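Local coordinates for Fe-regulated protein B (Neisseria meningitidis, PDB 4AIP) that probably takes up iron across the meningococcal outer membrane as a TonB-dependent transporter, a beta-barrel with an N-terminal plug domain, at residues P611-S623 with Q659-K671. Residues are numbered along the deposited sequence; the frame is centred on the assembly and turned at random.
Sequences PRFYDTHKDKLLS and QKATGSILAAGQK
Phe613 and Leu666 form a single beta bridge between the end of barrel strand 600-615 and the loop that follows strand 649-662, in the TonB-dependent receptor barrel. Phe613 N donates to Ile665 O (2.8 Å), and Ala667 N to Phe613 O (3.0 Å), reaching that oxygen from above its carbonyl plane. A water also donates to Phe613 O and to Asp615 OD2 while accepting from Ala668 N, so Phe613 O has two donors.

From CB, 4.1 Å from Ile665 O, the Arg612 chain bends at chi2 (-55°), which brings CD within 3.4 Å of the same oxygen. Ser664 O sits over one face of the guanidinium, above its centre: NE, CZ and NH1 lie 3.5 to 3.6 Å from it and NH2 4.0 Å, with no hydrogen bond. NH1 bonds in the guanidinium plane to Pro611 O and also to Gln631 OE1, which fixes the group's rotation.

Ile665 lies beside Phe613, with CD1 over one face of the ring; the Phe613 side chain also touches Met112 of the plug. Ser664 OG accepts from Leu666 N in an ST turn and donates to Gln670 OE1 on an in-plane lone pair. Leu666 CD2 packs 3.7 Å from Leu622 CB.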
# COMPACT_ATOMS: atom_id res chain seq x y z
N PRO B 611 18.58 40.24 -5.01
CA PRO B 611 19.33 39.71 -3.88
C PRO B 611 20.80 39.64 -4.18
O PRO B 611 21.18 39.08 -5.24
CB PRO B 611 18.80 38.24 -3.72
CG PRO B 611 17.96 37.96 -5.01
CD PRO B 611 17.56 39.29 -5.53
N ARG B 612 21.58 40.18 -3.24
CA ARG B 612 23.04 40.22 -3.31
C ARG B 612 23.77 39.80 -2.04
O ARG B 612 23.46 40.28 -0.93
CB ARG B 612 23.52 41.63 -3.75
CG ARG B 612 23.27 41.94 -5.24
CD ARG B 612 23.91 40.86 -6.16
NE ARG B 612 23.66 41.20 -7.57
CZ ARG B 612 22.59 40.82 -8.25
NH1 ARG B 612 21.66 40.03 -7.70
NH2 ARG B 612 22.45 41.23 -9.49
N PHE B 613 24.77 38.94 -2.24
CA PHE B 613 25.52 38.29 -1.19
C PHE B 613 26.99 38.73 -1.29
O PHE B 613 27.70 38.45 -2.26
CB PHE B 613 25.35 36.77 -1.32
CG PHE B 613 24.01 36.28 -0.91
CD1 PHE B 613 22.87 36.64 -1.63
CD2 PHE B 613 23.86 35.54 0.23
CE1 PHE B 613 21.61 36.24 -1.22
CE2 PHE B 613 22.62 35.12 0.63
CZ PHE B 613 21.48 35.48 -0.10
N TYR B 614 27.42 39.43 -0.25
CA TYR B 614 28.70 40.10 -0.17
C TYR B 614 29.61 39.34 0.75
O TYR B 614 29.35 39.28 1.94
CB TYR B 614 28.49 41.48 0.37
CG TYR B 614 27.79 42.35 -0.60
CD1 TYR B 614 28.50 43.05 -1.60
CD2 TYR B 614 26.41 42.51 -0.55
CE1 TYR B 614 27.84 43.86 -2.53
CE2 TYR B 614 25.73 43.31 -1.48
CZ TYR B 614 26.45 43.97 -2.46
OH TYR B 614 25.76 44.76 -3.33
N ASP B 615 30.64 38.71 0.20
CA ASP B 615 31.61 37.93 0.94
C ASP B 615 32.54 38.84 1.70
O ASP B 615 32.99 39.87 1.14
CB ASP B 615 32.45 37.10 -0.04
CG ASP B 615 31.87 35.73 -0.29
OD1 ASP B 615 32.08 34.83 0.56
OD2 ASP B 615 31.21 35.58 -1.33
N THR B 616 32.87 38.43 2.92
CA THR B 616 33.52 39.28 3.93
C THR B 616 34.71 38.55 4.55
O THR B 616 35.54 39.14 5.29
CB THR B 616 32.46 39.67 4.99
OG1 THR B 616 31.99 40.99 4.70
CG2 THR B 616 32.96 39.58 6.41
N HIS B 617 34.79 37.29 4.18
CA HIS B 617 35.66 36.30 4.78
C HIS B 617 36.71 35.89 3.76
O HIS B 617 36.41 35.74 2.57
CB HIS B 617 34.78 35.11 5.18
CG HIS B 617 35.50 34.09 5.98
ND1 HIS B 617 36.29 33.13 5.40
CD2 HIS B 617 35.57 33.90 7.32
CE1 HIS B 617 36.82 32.38 6.35
NE2 HIS B 617 36.41 32.83 7.52
N LYS B 618 37.96 35.73 4.19
CA LYS B 618 39.10 35.63 3.26
C LYS B 618 38.98 34.42 2.34
O LYS B 618 39.54 34.43 1.23
CB LYS B 618 40.43 35.57 3.99
CG LYS B 618 40.86 34.16 4.47
CD LYS B 618 41.91 34.24 5.59
CE LYS B 618 41.31 34.91 6.86
NZ LYS B 618 42.28 35.18 7.99
N ASP B 619 38.26 33.40 2.80
CA ASP B 619 38.10 32.17 2.01
C ASP B 619 36.81 32.12 1.20
O ASP B 619 36.42 31.07 0.68
CB ASP B 619 38.33 30.95 2.91
CG ASP B 619 39.80 30.83 3.34
OD1 ASP B 619 40.65 30.79 2.40
OD2 ASP B 619 40.12 30.81 4.57
N LYS B 620 36.20 33.31 1.07
CA LYS B 620 34.89 33.57 0.41
C LYS B 620 33.92 32.38 0.50
O LYS B 620 33.89 31.53 -0.38
CB LYS B 620 35.05 34.11 -1.04
CG LYS B 620 36.04 35.34 -1.16
CD LYS B 620 35.80 36.28 -2.38
CE LYS B 620 35.99 37.81 -1.97
NZ LYS B 620 36.24 38.84 -3.10
N LEU B 621 33.17 32.31 1.58
CA LEU B 621 32.39 31.10 1.84
C LEU B 621 30.87 31.19 1.53
O LEU B 621 30.14 30.21 1.72
CB LEU B 621 32.59 30.67 3.30
CG LEU B 621 34.00 30.31 3.76
CD1 LEU B 621 34.00 30.43 5.23
CD2 LEU B 621 34.44 28.91 3.30
N LEU B 622 30.38 32.36 1.09
CA LEU B 622 28.99 32.48 0.64
C LEU B 622 28.69 31.64 -0.64
O LEU B 622 29.61 31.21 -1.35
CB LEU B 622 28.59 33.96 0.46
CG LEU B 622 28.54 34.86 1.70
CD1 LEU B 622 27.63 36.09 1.49
CD2 LEU B 622 28.10 34.11 2.94
N SER B 623 27.40 31.40 -0.89
CA SER B 623 26.97 30.41 -1.85
C SER B 623 25.83 30.87 -2.76
O SER B 623 24.94 31.64 -2.37
CB SER B 623 26.56 29.14 -1.13
OG SER B 623 27.14 28.02 -1.78
N GLN B 659 11.04 38.00 -17.58
CA GLN B 659 12.10 38.55 -18.42
C GLN B 659 13.47 37.92 -18.19
O GLN B 659 13.73 37.21 -17.20
CB GLN B 659 12.25 40.04 -18.16
CG GLN B 659 11.10 40.85 -18.70
CD GLN B 659 11.18 42.29 -18.22
OE1 GLN B 659 10.17 42.92 -17.92
NE2 GLN B 659 12.39 42.80 -18.14
N LYS B 660 14.32 38.19 -19.16
CA LYS B 660 15.71 37.75 -19.17
C LYS B 660 16.38 38.32 -17.93
O LYS B 660 16.11 39.47 -17.53
CB LYS B 660 16.42 38.29 -20.42
CG LYS B 660 17.80 37.69 -20.65
CD LYS B 660 18.70 38.76 -21.23
CE LYS B 660 20.00 38.15 -21.64
NZ LYS B 660 20.58 38.89 -22.82
N ALA B 661 17.22 37.50 -17.31
CA ALA B 661 17.89 37.84 -16.05
C ALA B 661 19.34 37.62 -16.30
O ALA B 661 19.67 36.78 -17.16
CB ALA B 661 17.43 36.92 -14.90
N THR B 662 20.16 38.30 -15.49
CA THR B 662 21.62 38.38 -15.65
C THR B 662 22.24 38.42 -14.24
O THR B 662 21.76 39.14 -13.33
CB THR B 662 22.03 39.73 -16.45
OG1 THR B 662 21.84 39.58 -17.88
CG2 THR B 662 23.43 40.08 -16.24
N GLY B 663 23.33 37.67 -14.02
CA GLY B 663 24.13 37.89 -12.83
C GLY B 663 23.85 36.94 -11.69
O GLY B 663 22.70 36.46 -11.48
N SER B 664 24.92 36.62 -10.98
CA SER B 664 24.86 35.79 -9.80
C SER B 664 24.27 36.56 -8.62
O SER B 664 24.23 37.79 -8.63
CB SER B 664 26.26 35.34 -9.43
OG SER B 664 26.18 34.60 -8.23
N ILE B 665 23.81 35.83 -7.61
CA ILE B 665 23.44 36.46 -6.37
C ILE B 665 24.69 36.90 -5.61
O ILE B 665 24.59 37.82 -4.79
CB ILE B 665 22.46 35.63 -5.50
CG1 ILE B 665 23.13 34.43 -4.87
CG2 ILE B 665 21.28 35.25 -6.33
CD1 ILE B 665 22.22 33.54 -4.12
N LEU B 666 25.85 36.28 -5.87
CA LEU B 666 27.11 36.67 -5.20
C LEU B 666 27.75 37.88 -5.89
O LEU B 666 28.20 37.79 -7.05
CB LEU B 666 28.10 35.48 -5.17
CG LEU B 666 27.72 34.12 -4.56
CD1 LEU B 666 28.84 33.13 -4.82
CD2 LEU B 666 27.42 34.15 -3.06
N ALA B 667 27.80 39.02 -5.21
CA ALA B 667 28.40 40.27 -5.75
C ALA B 667 29.80 40.11 -6.40
O ALA B 667 30.17 40.83 -7.33
CB ALA B 667 28.48 41.31 -4.68
N ALA B 668 30.57 39.16 -5.88
CA ALA B 668 31.85 38.83 -6.45
C ALA B 668 31.71 37.76 -7.55
O ALA B 668 32.71 37.40 -8.16
CB ALA B 668 32.83 38.40 -5.32
N GLY B 669 30.51 37.27 -7.83
CA GLY B 669 30.33 36.21 -8.83
C GLY B 669 30.55 34.76 -8.36
O GLY B 669 31.20 34.49 -7.33
N GLN B 670 30.01 33.83 -9.12
CA GLN B 670 30.02 32.41 -8.78
C GLN B 670 30.94 31.58 -9.70
O GLN B 670 31.23 31.98 -10.84
CB GLN B 670 28.56 31.86 -8.74
CG GLN B 670 27.79 31.99 -10.05
CD GLN B 670 26.33 31.56 -9.98
OE1 GLN B 670 25.46 32.28 -9.47
NE2 GLN B 670 26.04 30.42 -10.58
N LYS B 671 31.40 30.43 -9.22
CA LYS B 671 32.37 29.65 -9.98
C LYS B 671 31.83 28.31 -10.46
O LYS B 671 30.62 28.15 -10.57
CB LYS B 671 33.69 29.52 -9.21
CG LYS B 671 34.62 30.72 -9.42
CD LYS B 671 35.64 30.86 -8.32
CE LYS B 671 36.76 31.79 -8.76
NZ LYS B 671 37.59 32.30 -7.62
O HOH W 1 30.27 37.67 -3.43